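Local structure of fructose-1,6-bisphosphatase (Pyrococcus furiosus, 1XI6) at residues A[13-18]-A[130-135]; A[209-214]-A[243-248]; A[27-32]-A[59-64]. The protein removes the 1-phosphate of D-fructose 1,6-bisphosphate to give D-fructose 6-phosphate, using magnesium, and belongs to the inositol monophosphatase superfamily. All blocks are in the same frame, centred on the assembly; numbering follows the deposited sequence.

Contact 1: A[13-18]-A[130-135]; sequences FWREVA and ERFFEG
Arg15 and Glu134 meet through a salt bridge in which one carboxylate oxygen does the work: Arg15 NE lies 2.8 Å from Glu134 OE2. The bond is moderately bent, with an N-H...O angle of 141°, and uses the syn lone pair of the oxygen. Arg15 NH2 adds a weak second bond to the same OE2 at 3.2 Å. The two flat groups stand nearly perpendicular (82°), so this is not a paired, coplanar bridge. A bend at chi3 (-71°) in an otherwise extended arginine brings NE round to the acid. Glu134 OE2 also hydrogen-bonds Tyr121 OH on the adjacent strand 118-126, a useful second partner for a buried carboxylate. Beside the bridge, Phe132, two residues earlier on the same strand face, presents its ring edge to the aliphatic part of Arg15, with CE2 4.4 Å from CG. Small Ala18 lets the helix approach that ring, its CB 4.6 Å from Phe132 CE1. An alanine in place of Arg15 would probably leave the buried Glu134 charge without its cationic mate and the Phe132 edge less covered. Such packing of an outer helix, 11-28, on the large antiparallel part of a sheet belongs to the layered alpha-beta fold of the inositol monophosphatase superfamily.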
ATOM      1  N   PHE A  13     -18.454  -9.507   0.695  1.00 50.00           N
ATOM      2  CA  PHE A  13     -17.647 -10.651   1.105  1.00 50.00           C
ATOM      3  C   PHE A  13     -16.220 -10.229   1.455  1.00 50.00           C
ATOM      4  O   PHE A  13     -15.712 -10.605   2.514  1.00 50.00           O
ATOM      5  CB  PHE A  13     -17.648 -11.759   0.037  1.00 50.00           C
ATOM      6  CG  PHE A  13     -16.743 -12.922   0.364  1.00 50.00           C
ATOM      7  CD1 PHE A  13     -15.504 -13.058  -0.274  1.00 50.00           C
ATOM      8  CD2 PHE A  13     -17.115 -13.869   1.310  1.00 50.00           C
ATOM      9  CE1 PHE A  13     -14.648 -14.133   0.025  1.00 50.00           C
ATOM     10  CE2 PHE A  13     -16.272 -14.944   1.622  1.00 50.00           C
ATOM     11  CZ  PHE A  13     -15.033 -15.077   0.974  1.00 50.00           C
ATOM     12  N   TRP A  14     -15.589  -9.453   0.573  1.00 50.00           N
ATOM     13  CA  TRP A  14     -14.192  -9.059   0.768  1.00 50.00           C
ATOM     14  C   TRP A  14     -14.012  -8.068   1.906  1.00 50.00           C
ATOM     15  O   TRP A  14     -13.045  -8.171   2.665  1.00 50.00           O
ATOM     16  CB  TRP A  14     -13.573  -8.536  -0.529  1.00 50.00           C
ATOM     17  CG  TRP A  14     -13.416  -9.618  -1.537  1.00 50.00           C
ATOM     18  CD1 TRP A  14     -14.113  -9.758  -2.704  1.00 50.00           C
ATOM     19  CD2 TRP A  14     -12.528 -10.743  -1.459  1.00 50.00           C
ATOM     20  NE1 TRP A  14     -13.705 -10.894  -3.364  1.00 50.00           N
ATOM     21  CE2 TRP A  14     -12.738 -11.519  -2.623  1.00 50.00           C
ATOM     22  CE3 TRP A  14     -11.572 -11.168  -0.520  1.00 50.00           C
ATOM     23  CZ2 TRP A  14     -12.027 -12.703  -2.877  1.00 50.00           C
ATOM     24  CZ3 TRP A  14     -10.860 -12.350  -0.769  1.00 50.00           C
ATOM     25  CH2 TRP A  14     -11.095 -13.102  -1.941  1.00 50.00           C
ATOM     26  N   ARG A  15     -14.946  -7.125   2.028  1.00 50.00           N
ATOM     27  CA  ARG A  15     -14.968  -6.212   3.162  1.00 50.00           C
ATOM     28  C   ARG A  15     -14.929  -7.020   4.469  1.00 50.00           C
ATOM     29  O   ARG A  15     -14.103  -6.741   5.333  1.00 50.00           O
ATOM     30  CB  ARG A  15     -16.183  -5.279   3.098  1.00 50.00           C
ATOM     31  CG  ARG A  15     -16.148  -4.130   4.100  1.00 50.00           C
ATOM     32  CD  ARG A  15     -17.323  -3.154   3.952  1.00 50.00           C
ATOM     33  NE  ARG A  15     -17.215  -2.337   2.739  1.00 50.00           N
ATOM     34  CZ  ARG A  15     -17.948  -2.495   1.633  1.00 50.00           C
ATOM     35  NH1 ARG A  15     -18.881  -3.443   1.548  1.00 50.00           N
ATOM     36  NH2 ARG A  15     -17.746  -1.692   0.597  1.00 50.00           N
ATOM     37  N   GLU A  16     -15.786  -8.038   4.579  1.00 50.00           N
ATOM     38  CA  GLU A  16     -15.911  -8.839   5.800  1.00 50.00           C
ATOM     39  C   GLU A  16     -14.605  -9.557   6.161  1.00 50.00           C
ATOM     40  O   GLU A  16     -14.238  -9.642   7.343  1.00 50.00           O
ATOM     41  CB  GLU A  16     -17.077  -9.834   5.687  1.00 50.00           C
ATOM     42  N   VAL A  17     -13.912 -10.054   5.139  1.00 50.00           N
ATOM     43  CA  VAL A  17     -12.636 -10.757   5.304  1.00 50.00           C
ATOM     44  C   VAL A  17     -11.559  -9.790   5.820  1.00 50.00           C
ATOM     45  O   VAL A  17     -10.789 -10.128   6.738  1.00 50.00           O
ATOM     46  CB  VAL A  17     -12.215 -11.479   3.976  1.00 50.00           C
ATOM     47  CG1 VAL A  17     -10.714 -11.736   3.897  1.00 50.00           C
ATOM     48  CG2 VAL A  17     -12.976 -12.788   3.829  1.00 50.00           C
ATOM     49  N   ALA A  18     -11.530  -8.595   5.229  1.00 50.00           N
ATOM     50  CA  ALA A  18     -10.622  -7.524   5.639  1.00 50.00           C
ATOM     51  C   ALA A  18     -10.831  -7.124   7.109  1.00 50.00           C
ATOM     52  O   ALA A  18      -9.871  -7.055   7.873  1.00 50.00           O
ATOM     53  CB  ALA A  18     -10.768  -6.323   4.716  1.00 50.00           C
ATOM     54  N   GLU A 130      -6.696   4.302  13.305  1.00 50.00           N
ATOM     55  CA  GLU A 130      -7.906   3.477  13.072  1.00 50.00           C
ATOM     56  C   GLU A 130      -8.610   3.773  11.744  1.00 50.00           C
ATOM     57  O   GLU A 130      -9.833   3.745  11.650  1.00 50.00           O
ATOM     58  CB  GLU A 130      -8.869   3.551  14.259  1.00 50.00           C
ATOM     59  CG  GLU A 130      -8.315   2.898  15.512  1.00 50.00           C
ATOM     60  CD  GLU A 130      -9.297   2.894  16.677  1.00 50.00           C
ATOM     61  OE1 GLU A 130      -9.006   2.218  17.694  1.00 50.00           O
ATOM     62  OE2 GLU A 130     -10.356   3.561  16.589  1.00 50.00           O
ATOM     63  N   ARG A 131      -7.810   4.053  10.722  1.00 50.00           N
ATOM     64  CA  ARG A 131      -8.315   4.504   9.439  1.00 50.00           C
ATOM     65  C   ARG A 131      -8.478   3.361   8.467  1.00 50.00           C
ATOM     66  O   ARG A 131      -7.542   2.605   8.220  1.00 50.00           O
ATOM     67  CB  ARG A 131      -7.394   5.563   8.848  1.00 50.00           C
ATOM     68  CG  ARG A 131      -7.585   6.922   9.456  1.00 50.00           C
ATOM     69  CD  ARG A 131      -6.884   7.933   8.624  1.00 50.00           C
ATOM     70  NE  ARG A 131      -6.790   9.222   9.289  1.00 50.00           N
ATOM     71  CZ  ARG A 131      -5.653   9.860   9.531  1.00 50.00           C
ATOM     72  NH1 ARG A 131      -5.683  11.031  10.133  1.00 50.00           N
ATOM     73  NH2 ARG A 131      -4.489   9.341   9.168  1.00 50.00           N
ATOM     74  N   PHE A 132      -9.681   3.257   7.915  1.00 50.00           N
ATOM     75  CA  PHE A 132     -10.026   2.188   6.997  1.00 50.00           C
ATOM     76  C   PHE A 132     -10.198   2.745   5.598  1.00 50.00           C
ATOM     77  O   PHE A 132     -11.228   3.305   5.275  1.00 50.00           O
ATOM     78  CB  PHE A 132     -11.283   1.470   7.493  1.00 50.00           C
ATOM     79  CG  PHE A 132     -11.672   0.271   6.678  1.00 50.00           C
ATOM     80  CD1 PHE A 132     -10.737  -0.695   6.328  1.00 50.00           C
ATOM     81  CD2 PHE A 132     -12.991   0.099   6.276  1.00 50.00           C
ATOM     82  CE1 PHE A 132     -11.106  -1.802   5.576  1.00 50.00           C
ATOM     83  CE2 PHE A 132     -13.375  -1.003   5.527  1.00 50.00           C
ATOM     84  CZ  PHE A 132     -12.434  -1.955   5.177  1.00 50.00           C
ATOM     85  N   PHE A 133      -9.162   2.602   4.783  1.00 50.00           N
ATOM     86  CA  PHE A 133      -9.184   3.089   3.409  1.00 50.00           C
ATOM     87  C   PHE A 133      -9.694   2.009   2.469  1.00 50.00           C
ATOM     88  O   PHE A 133      -9.269   0.855   2.537  1.00 50.00           O
ATOM     89  CB  PHE A 133      -7.792   3.513   2.941  1.00 50.00           C
ATOM     90  CG  PHE A 133      -7.196   4.650   3.709  1.00 50.00           C
ATOM     91  CD1 PHE A 133      -6.375   4.409   4.814  1.00 50.00           C
ATOM     92  CD2 PHE A 133      -7.422   5.971   3.313  1.00 50.00           C
ATOM     93  CE1 PHE A 133      -5.809   5.465   5.526  1.00 50.00           C
ATOM     94  CE2 PHE A 133      -6.860   7.035   4.013  1.00 50.00           C
ATOM     95  CZ  PHE A 133      -6.054   6.787   5.122  1.00 50.00           C
ATOM     96  N   GLU A 134     -10.601   2.400   1.583  1.00 50.00           N
ATOM     97  CA  GLU A 134     -11.154   1.485   0.595  1.00 50.00           C
ATOM     98  C   GLU A 134     -10.983   2.004  -0.816  1.00 50.00           C
ATOM     99  O   GLU A 134     -11.206   3.174  -1.086  1.00 50.00           O
ATOM    100  CB  GLU A 134     -12.617   1.202   0.887  1.00 50.00           C
ATOM    101  CG  GLU A 134     -12.814   0.108   1.902  1.00 50.00           C
ATOM    102  CD  GLU A 134     -14.265  -0.055   2.287  1.00 50.00           C
ATOM    103  OE1 GLU A 134     -14.820   0.872   2.919  1.00 50.00           O
ATOM    104  OE2 GLU A 134     -14.858  -1.107   1.963  1.00 50.00           O
ATOM    105  N   GLY A 135     -10.568   1.119  -1.712  1.00 50.00           N
ATOM    106  CA  GLY A 135     -10.443   1.438  -3.129  1.00 50.00           C
ATOM    107  C   GLY A 135     -11.329   0.489  -3.897  1.00 50.00           C
ATOM    108  O   GLY A 135     -11.028  -0.705  -3.989  1.00 50.00           O
TER

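Contact 2: A[209-214]-A[243-248]; sequences TDIAAG and LDVIAV
The backbone O of Ile211 accepts a hydrogen bond from Thr215 OG1, one turn further along helix 208-219. The helix is kinked here, the N atoms of Ala213 and Gly214 having no bond to the preceding turn, and the threonine hydroxyl gives a buried carbonyl a polar partner. The side chain of the same isoleucine makes the contact with strand 243-248, and it is wholly apolar. Its CD1 reaches Leu243 CD1 at 3.6 Å and, beside it, Val245 CG1 at 3.8 Å, so one methyl touches both residues. CG1 backs it up 4.0 Å from Leu243 CD1. With chi1 of Ile211 at 66°, its CG1 sits between the backbone N and the carbonyl carbon, which brings the long branch up to Leu243 and Val245, while Ile211 CG2 lies 4.2 Å from Val245 CG1. Leu243 and Val245 are alternate residues on one strand face, and branched aliphatic side chains suit the largely buried seam between helix and sheet. In the layered alpha-beta fold of this superfamily, helix 208-219 is sandwiched between two sheets: Ile211 packs on the five-stranded one, while Ala212 and Ala213, small enough for a close approach, touch Ala112 of the larger one. Val245 also touches Ile184, assigned by similarity to substrate binding. On the preceding helix residue, Asp210 OD1 bonds Arg207 N, and OD2 lies close to the carboxylate of Asp92, consistent with the two acids sharing a magnesium ion, as predicted from relatives.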
ATOM      1  N   THR A 209       4.024  -5.845  -4.362  1.00 50.00           N
ATOM      2  CA  THR A 209       3.427  -6.206  -3.055  1.00 50.00           C
ATOM      3  C   THR A 209       3.334  -4.996  -2.096  1.00 50.00           C
ATOM      4  O   THR A 209       2.544  -5.020  -1.143  1.00 50.00           O
ATOM      5  CB  THR A 209       4.120  -7.422  -2.339  1.00 50.00           C
ATOM      6  OG1 THR A 209       5.507  -7.148  -2.101  1.00 50.00           O
ATOM      7  CG2 THR A 209       3.984  -8.683  -3.161  1.00 50.00           C
ATOM      8  N   ASP A 210       4.126  -3.952  -2.366  1.00 50.00           N
ATOM      9  CA  ASP A 210       4.081  -2.714  -1.584  1.00 50.00           C
ATOM     10  C   ASP A 210       3.068  -1.727  -2.136  1.00 50.00           C
ATOM     11  O   ASP A 210       2.340  -1.093  -1.377  1.00 50.00           O
ATOM     12  CB  ASP A 210       5.458  -2.034  -1.514  1.00 50.00           C
ATOM     13  CG  ASP A 210       6.533  -2.926  -0.900  1.00 50.00           C
ATOM     14  OD1 ASP A 210       7.594  -3.101  -1.540  1.00 50.00           O
ATOM     15  OD2 ASP A 210       6.318  -3.452   0.221  1.00 50.00           O
ATOM     16  N   ILE A 211       3.008  -1.587  -3.453  1.00 50.00           N
ATOM     17  CA  ILE A 211       2.320  -0.424  -4.015  1.00 50.00           C
ATOM     18  C   ILE A 211       0.941  -0.708  -4.619  1.00 50.00           C
ATOM     19  O   ILE A 211       0.202   0.222  -4.930  1.00 50.00           O
ATOM     20  CB  ILE A 211       3.223   0.312  -5.024  1.00 50.00           C
ATOM     21  CG1 ILE A 211       3.495  -0.566  -6.250  1.00 50.00           C
ATOM     22  CG2 ILE A 211       4.534   0.738  -4.345  1.00 50.00           C
ATOM     23  CD1 ILE A 211       3.683   0.230  -7.519  1.00 50.00           C
ATOM     24  N   ALA A 212       0.597  -1.982  -4.762  1.00 50.00           N
ATOM     25  CA  ALA A 212      -0.650  -2.400  -5.394  1.00 50.00           C
ATOM     26  C   ALA A 212      -1.904  -1.731  -4.807  1.00 50.00           C
ATOM     27  O   ALA A 212      -2.558  -0.941  -5.491  1.00 50.00           O
ATOM     28  CB  ALA A 212      -0.778  -3.917  -5.366  1.00 50.00           C
ATOM     29  N   ALA A 213      -2.222  -2.037  -3.551  1.00 50.00           N
ATOM     30  CA  ALA A 213      -3.414  -1.491  -2.893  1.00 50.00           C
ATOM     31  C   ALA A 213      -3.418   0.044  -2.865  1.00 50.00           C
ATOM     32  O   ALA A 213      -4.447   0.670  -3.116  1.00 50.00           O
ATOM     33  CB  ALA A 213      -3.555  -2.061  -1.494  1.00 50.00           C
ATOM     34  N   GLY A 214      -2.259   0.632  -2.577  1.00 50.00           N
ATOM     35  CA  GLY A 214      -2.093   2.077  -2.548  1.00 50.00           C
ATOM     36  C   GLY A 214      -2.279   2.766  -3.887  1.00 50.00           C
ATOM     37  O   GLY A 214      -2.750   3.905  -3.926  1.00 50.00           O
ATOM     38  N   LEU A 243      10.283  -1.111  -8.770  1.00 50.00           N
ATOM     39  CA  LEU A 243       9.556  -0.021  -9.436  1.00 50.00           C
ATOM     40  C   LEU A 243       9.913   1.404  -8.979  1.00 50.00           C
ATOM     41  O   LEU A 243      10.636   1.607  -7.993  1.00 50.00           O
ATOM     42  CB  LEU A 243       8.042  -0.253  -9.281  1.00 50.00           C
ATOM     43  CG  LEU A 243       7.461  -1.613  -9.708  1.00 50.00           C
ATOM     44  CD1 LEU A 243       6.228  -1.975  -8.869  1.00 50.00           C
ATOM     45  CD2 LEU A 243       7.139  -1.667 -11.210  1.00 50.00           C
ATOM     46  N   ASP A 244       9.406   2.376  -9.738  1.00 50.00           N
ATOM     47  CA  ASP A 244       9.390   3.791  -9.370  1.00 50.00           C
ATOM     48  C   ASP A 244       7.941   4.235  -9.294  1.00 50.00           C
ATOM     49  O   ASP A 244       7.124   3.844 -10.150  1.00 50.00           O
ATOM     50  CB  ASP A 244      10.082   4.641 -10.431  1.00 50.00           C
ATOM     51  CG  ASP A 244      11.586   4.443 -10.461  1.00 50.00           C
ATOM     52  OD1 ASP A 244      12.086   3.453  -9.868  1.00 50.00           O
ATOM     53  OD2 ASP A 244      12.274   5.284 -11.096  1.00 50.00           O
ATOM     54  N   VAL A 245       7.597   5.038  -8.291  1.00 50.00           N
ATOM     55  CA  VAL A 245       6.287   5.680  -8.340  1.00 50.00           C
ATOM     56  C   VAL A 245       6.426   7.196  -8.431  1.00 50.00           C
ATOM     57  O   VAL A 245       7.292   7.818  -7.780  1.00 50.00           O
ATOM     58  CB  VAL A 245       5.293   5.229  -7.207  1.00 50.00           C
ATOM     59  CG1 VAL A 245       5.134   3.719  -7.198  1.00 50.00           C
ATOM     60  CG2 VAL A 245       5.729   5.717  -5.835  1.00 50.00           C
ATOM     61  N   ILE A 246       5.584   7.760  -9.291  1.00 50.00           N
ATOM     62  CA  ILE A 246       5.328   9.180  -9.349  1.00 50.00           C
ATOM     63  C   ILE A 246       3.814   9.233  -9.346  1.00 50.00           C
ATOM     64  O   ILE A 246       3.155   9.058 -10.385  1.00 50.00           O
ATOM     65  CB  ILE A 246       5.963   9.837 -10.595  1.00 50.00           C
ATOM     66  CG1 ILE A 246       7.485   9.890 -10.437  1.00 50.00           C
ATOM     67  CG2 ILE A 246       5.423  11.252 -10.807  1.00 50.00           C
ATOM     68  CD1 ILE A 246       8.252   9.448 -11.650  1.00 50.00           C
ATOM     69  N   ALA A 247       3.267   9.414  -8.148  1.00 50.00           N
ATOM     70  CA  ALA A 247       1.832   9.489  -7.959  1.00 50.00           C
ATOM     71  C   ALA A 247       1.560  10.903  -7.505  1.00 50.00           C
ATOM     72  O   ALA A 247       2.202  11.379  -6.571  1.00 50.00           O
ATOM     73  CB  ALA A 247       1.386   8.489  -6.932  1.00 50.00           C
ATOM     74  N   VAL A 248       0.630  11.580  -8.177  1.00 50.00           N
ATOM     75  CA  VAL A 248       0.505  13.037  -8.036  1.00 50.00           C
ATOM     76  C   VAL A 248      -0.908  13.576  -8.141  1.00 50.00           C
ATOM     77  O   VAL A 248      -1.858  12.865  -8.490  1.00 50.00           O
ATOM     78  CB  VAL A 248       1.392  13.837  -9.054  1.00 50.00           C
ATOM     79  CG1 VAL A 248       2.859  13.740  -8.697  1.00 50.00           C
ATOM     80  CG2 VAL A 248       1.128  13.395 -10.500  1.00 50.00           C
TER

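Contact 3: A[27-32]-A[59-64]; sequences TTIMPF and EDLILS
Ile29 and Leu61 meet methyl to methyl, Ile29 CD1 lying 3.3 Å from Leu61 CD2, and the two side chains run past each other in opposite directions. Ile29 CD1 also reaches back alongside its partner to Leu61 CB, at 4.1 Å. In Leu61 chi1 is 179°, CG standing opposite the backbone N, which sends the fork outward from helix 53-66, one branch meeting Ile29 and the other Thr28, whose CB is 4.3 Å from Leu61 CD1. Threonine suits that partly solvent-facing border: its carbon side can rest on a methyl while the residue as a whole stays exposed. The setting is a pair of helices running in broadly opposite directions, 11-28 and 53-66, in the outer layer of the inositol monophosphatase fold, joined here close to the 3-10 turn 30-32. Phe32 N bonds Ile29 O at 2.9 Å. On the other helix, Ser64 OG donates to Leu61 O from above the carbonyl plane, at 3.0 Å. Further out, Leu61 touches Asp24, and Ile62 packs on Ile21, extending the helix-helix interface. Ile29 rests also on Phe100 of helix 97-102, which begins at Ser97, the last residue of the segment Asp95 to Ser97 that probably binds substrate, as in relatives.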
ATOM      1  N   THR A  27      -5.452  -7.456  17.807  1.00 50.00           N
ATOM      2  CA  THR A  27      -5.280  -8.248  19.026  1.00 50.00           C
ATOM      3  C   THR A  27      -3.946  -8.983  19.081  1.00 50.00           C
ATOM      4  O   THR A  27      -3.378  -9.147  20.156  1.00 50.00           O
ATOM      5  CB  THR A  27      -6.424  -9.271  19.217  1.00 50.00           C
ATOM      6  OG1 THR A  27      -6.583 -10.042  18.021  1.00 50.00           O
ATOM      7  CG2 THR A  27      -7.730  -8.563  19.549  1.00 50.00           C
ATOM      8  N   THR A  28      -3.457  -9.403  17.917  1.00 50.00           N
ATOM      9  CA  THR A  28      -2.322 -10.319  17.799  1.00 50.00           C
ATOM     10  C   THR A  28      -0.999  -9.631  17.424  1.00 50.00           C
ATOM     11  O   THR A  28       0.049  -9.998  17.953  1.00 50.00           O
ATOM     12  CB  THR A  28      -2.663 -11.462  16.807  1.00 50.00           C
ATOM     13  OG1 THR A  28      -3.816 -12.156  17.286  1.00 50.00           O
ATOM     14  CG2 THR A  28      -1.535 -12.458  16.655  1.00 50.00           C
ATOM     15  N   ILE A  29      -1.031  -8.646  16.529  1.00 50.00           N
ATOM     16  CA  ILE A  29       0.219  -7.988  16.123  1.00 50.00           C
ATOM     17  C   ILE A  29       0.485  -6.642  16.826  1.00 50.00           C
ATOM     18  O   ILE A  29       1.630  -6.292  17.076  1.00 50.00           O
ATOM     19  CB  ILE A  29       0.390  -7.938  14.563  1.00 50.00           C
ATOM     20  CG1 ILE A  29       0.757  -9.319  14.025  1.00 50.00           C
ATOM     21  CG2 ILE A  29       1.511  -7.000  14.138  1.00 50.00           C
ATOM     22  CD1 ILE A  29      -0.390 -10.184  13.685  1.00 50.00           C
ATOM     23  N   MET A  30      -0.572  -5.910  17.163  1.00 50.00           N
ATOM     24  CA  MET A  30      -0.433  -4.612  17.838  1.00 50.00           C
ATOM     25  C   MET A  30       0.322  -4.626  19.177  1.00 50.00           C
ATOM     26  O   MET A  30       1.053  -3.672  19.459  1.00 50.00           O
ATOM     27  CB  MET A  30      -1.793  -3.921  18.001  1.00 50.00           C
ATOM     28  CG  MET A  30      -2.240  -3.111  16.802  1.00 50.00           C
ATOM     29  SD  MET A  30      -0.996  -1.939  16.247  1.00 50.00           S
ATOM     30  CE  MET A  30      -0.916  -0.778  17.605  1.00 50.00           C
ATOM     31  N   PRO A  31       0.148  -5.695  20.007  1.00 50.00           N
ATOM     32  CA  PRO A  31       1.018  -5.888  21.178  1.00 50.00           C
ATOM     33  C   PRO A  31       2.511  -5.725  20.912  1.00 50.00           C
ATOM     34  O   PRO A  31       3.242  -5.356  21.818  1.00 50.00           O
ATOM     35  CB  PRO A  31       0.744  -7.335  21.575  1.00 50.00           C
ATOM     36  CG  PRO A  31      -0.624  -7.584  21.158  1.00 50.00           C
ATOM     37  CD  PRO A  31      -0.880  -6.758  19.940  1.00 50.00           C
ATOM     38  N   PHE A  32       2.952  -5.990  19.687  1.00 50.00           N
ATOM     39  CA  PHE A  32       4.377  -5.949  19.352  1.00 50.00           C
ATOM     40  C   PHE A  32       4.898  -4.598  18.887  1.00 50.00           C
ATOM     41  O   PHE A  32       6.064  -4.487  18.552  1.00 50.00           O
ATOM     42  CB  PHE A  32       4.717  -7.025  18.314  1.00 50.00           C
ATOM     43  CG  PHE A  32       4.511  -8.421  18.814  1.00 50.00           C
ATOM     44  CD1 PHE A  32       5.484  -9.041  19.594  1.00 50.00           C
ATOM     45  CD2 PHE A  32       3.340  -9.114  18.523  1.00 50.00           C
ATOM     46  CE1 PHE A  32       5.294 -10.328  20.077  1.00 50.00           C
ATOM     47  CE2 PHE A  32       3.141 -10.407  19.003  1.00 50.00           C
ATOM     48  CZ  PHE A  32       4.122 -11.015  19.781  1.00 50.00           C
ATOM     49  N   GLU A  59       2.381 -12.180   8.300  1.00 50.00           N
ATOM     50  CA  GLU A  59       2.155 -13.057   7.147  1.00 50.00           C
ATOM     51  C   GLU A  59       1.357 -14.317   7.512  1.00 50.00           C
ATOM     52  O   GLU A  59       0.442 -14.690   6.788  1.00 50.00           O
ATOM     53  CB  GLU A  59       3.478 -13.437   6.485  1.00 50.00           C
ATOM     54  CG  GLU A  59       3.345 -13.926   5.048  1.00 50.00           C
ATOM     55  CD  GLU A  59       3.207 -12.796   4.061  1.00 50.00           C
ATOM     56  N   ASP A  60       1.697 -14.952   8.636  1.00 50.00           N
ATOM     57  CA  ASP A  60       1.035 -16.184   9.078  1.00 50.00           C
ATOM     58  C   ASP A  60      -0.426 -15.957   9.410  1.00 50.00           C
ATOM     59  O   ASP A  60      -1.283 -16.780   9.074  1.00 50.00           O
ATOM     60  CB  ASP A  60       1.736 -16.767  10.304  1.00 50.00           C
ATOM     61  CG  ASP A  60       3.104 -17.355   9.989  1.00 50.00           C
ATOM     62  OD1 ASP A  60       3.439 -17.590   8.795  1.00 50.00           O
ATOM     63  OD2 ASP A  60       3.852 -17.580  10.967  1.00 50.00           O
ATOM     64  N   LEU A  61      -0.683 -14.831  10.074  1.00 50.00           N
ATOM     65  CA  LEU A  61      -2.015 -14.404  10.463  1.00 50.00           C
ATOM     66  C   LEU A  61      -2.930 -14.257   9.253  1.00 50.00           C
ATOM     67  O   LEU A  61      -4.055 -14.754   9.256  1.00 50.00           O
ATOM     68  CB  LEU A  61      -1.935 -13.081  11.229  1.00 50.00           C
ATOM     69  CG  LEU A  61      -3.256 -12.470  11.691  1.00 50.00           C
ATOM     70  CD1 LEU A  61      -3.739 -13.161  12.951  1.00 50.00           C
ATOM     71  CD2 LEU A  61      -3.111 -10.991  11.923  1.00 50.00           C
ATOM     72  N   ILE A  62      -2.440 -13.577   8.221  1.00 50.00           N
ATOM     73  CA  ILE A  62      -3.239 -13.334   7.027  1.00 50.00           C
ATOM     74  C   ILE A  62      -3.432 -14.607   6.199  1.00 50.00           C
ATOM     75  O   ILE A  62      -4.568 -14.927   5.826  1.00 50.00           O
ATOM     76  CB  ILE A  62      -2.671 -12.185   6.180  1.00 50.00           C
ATOM     77  CG1 ILE A  62      -2.821 -10.877   6.952  1.00 50.00           C
ATOM     78  CG2 ILE A  62      -3.388 -12.101   4.826  1.00 50.00           C
ATOM     79  CD1 ILE A  62      -2.195  -9.678   6.288  1.00 50.00           C
ATOM     80  N   LEU A  63      -2.340 -15.329   5.932  1.00 50.00           N
ATOM     81  CA  LEU A  63      -2.412 -16.546   5.118  1.00 50.00           C
ATOM     82  C   LEU A  63      -3.340 -17.599   5.728  1.00 50.00           C
ATOM     83  O   LEU A  63      -4.089 -18.250   5.000  1.00 50.00           O
ATOM     84  CB  LEU A  63      -1.021 -17.124   4.829  1.00 50.00           C
ATOM     85  CG  LEU A  63       0.001 -16.253   4.082  1.00 50.00           C
ATOM     86  CD1 LEU A  63       1.308 -17.005   3.959  1.00 50.00           C
ATOM     87  CD2 LEU A  63      -0.477 -15.778   2.720  1.00 50.00           C
ATOM     88  N   SER A  64      -3.311 -17.748   7.054  1.00 50.00           N
ATOM     89  CA  SER A  64      -4.149 -18.740   7.740  1.00 50.00           C
ATOM     90  C   SER A  64      -5.661 -18.508   7.557  1.00 50.00           C
ATOM     91  O   SER A  64      -6.464 -19.423   7.770  1.00 50.00           O
ATOM     92  CB  SER A  64      -3.784 -18.828   9.231  1.00 50.00           C
ATOM     93  OG  SER A  64      -4.218 -17.693   9.964  1.00 50.00           O
TER

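How the contacts relate
Contacts 1 and 3 share helix 11-28: one attaches its beginning to the large sheet, the other its end to helix 53-66, with contact centres 16 Å apart. In sequence, contact 3 is nested within the loop that contact 1 closes, whereas contact 2 follows both. Contact 2 lies deepest, its centre about 7 Å from that of the chain, and joins the layers beyond the large sheet; its centre is 19 Å from contact 1 and 24 Å from contact 3. The predicted metal site lies nearer contacts 2 and 3: contact 2 holds Asp210, and the Ile29 side chain is about 5 Å from that of Leu94. Contact 1 lies away from these sites.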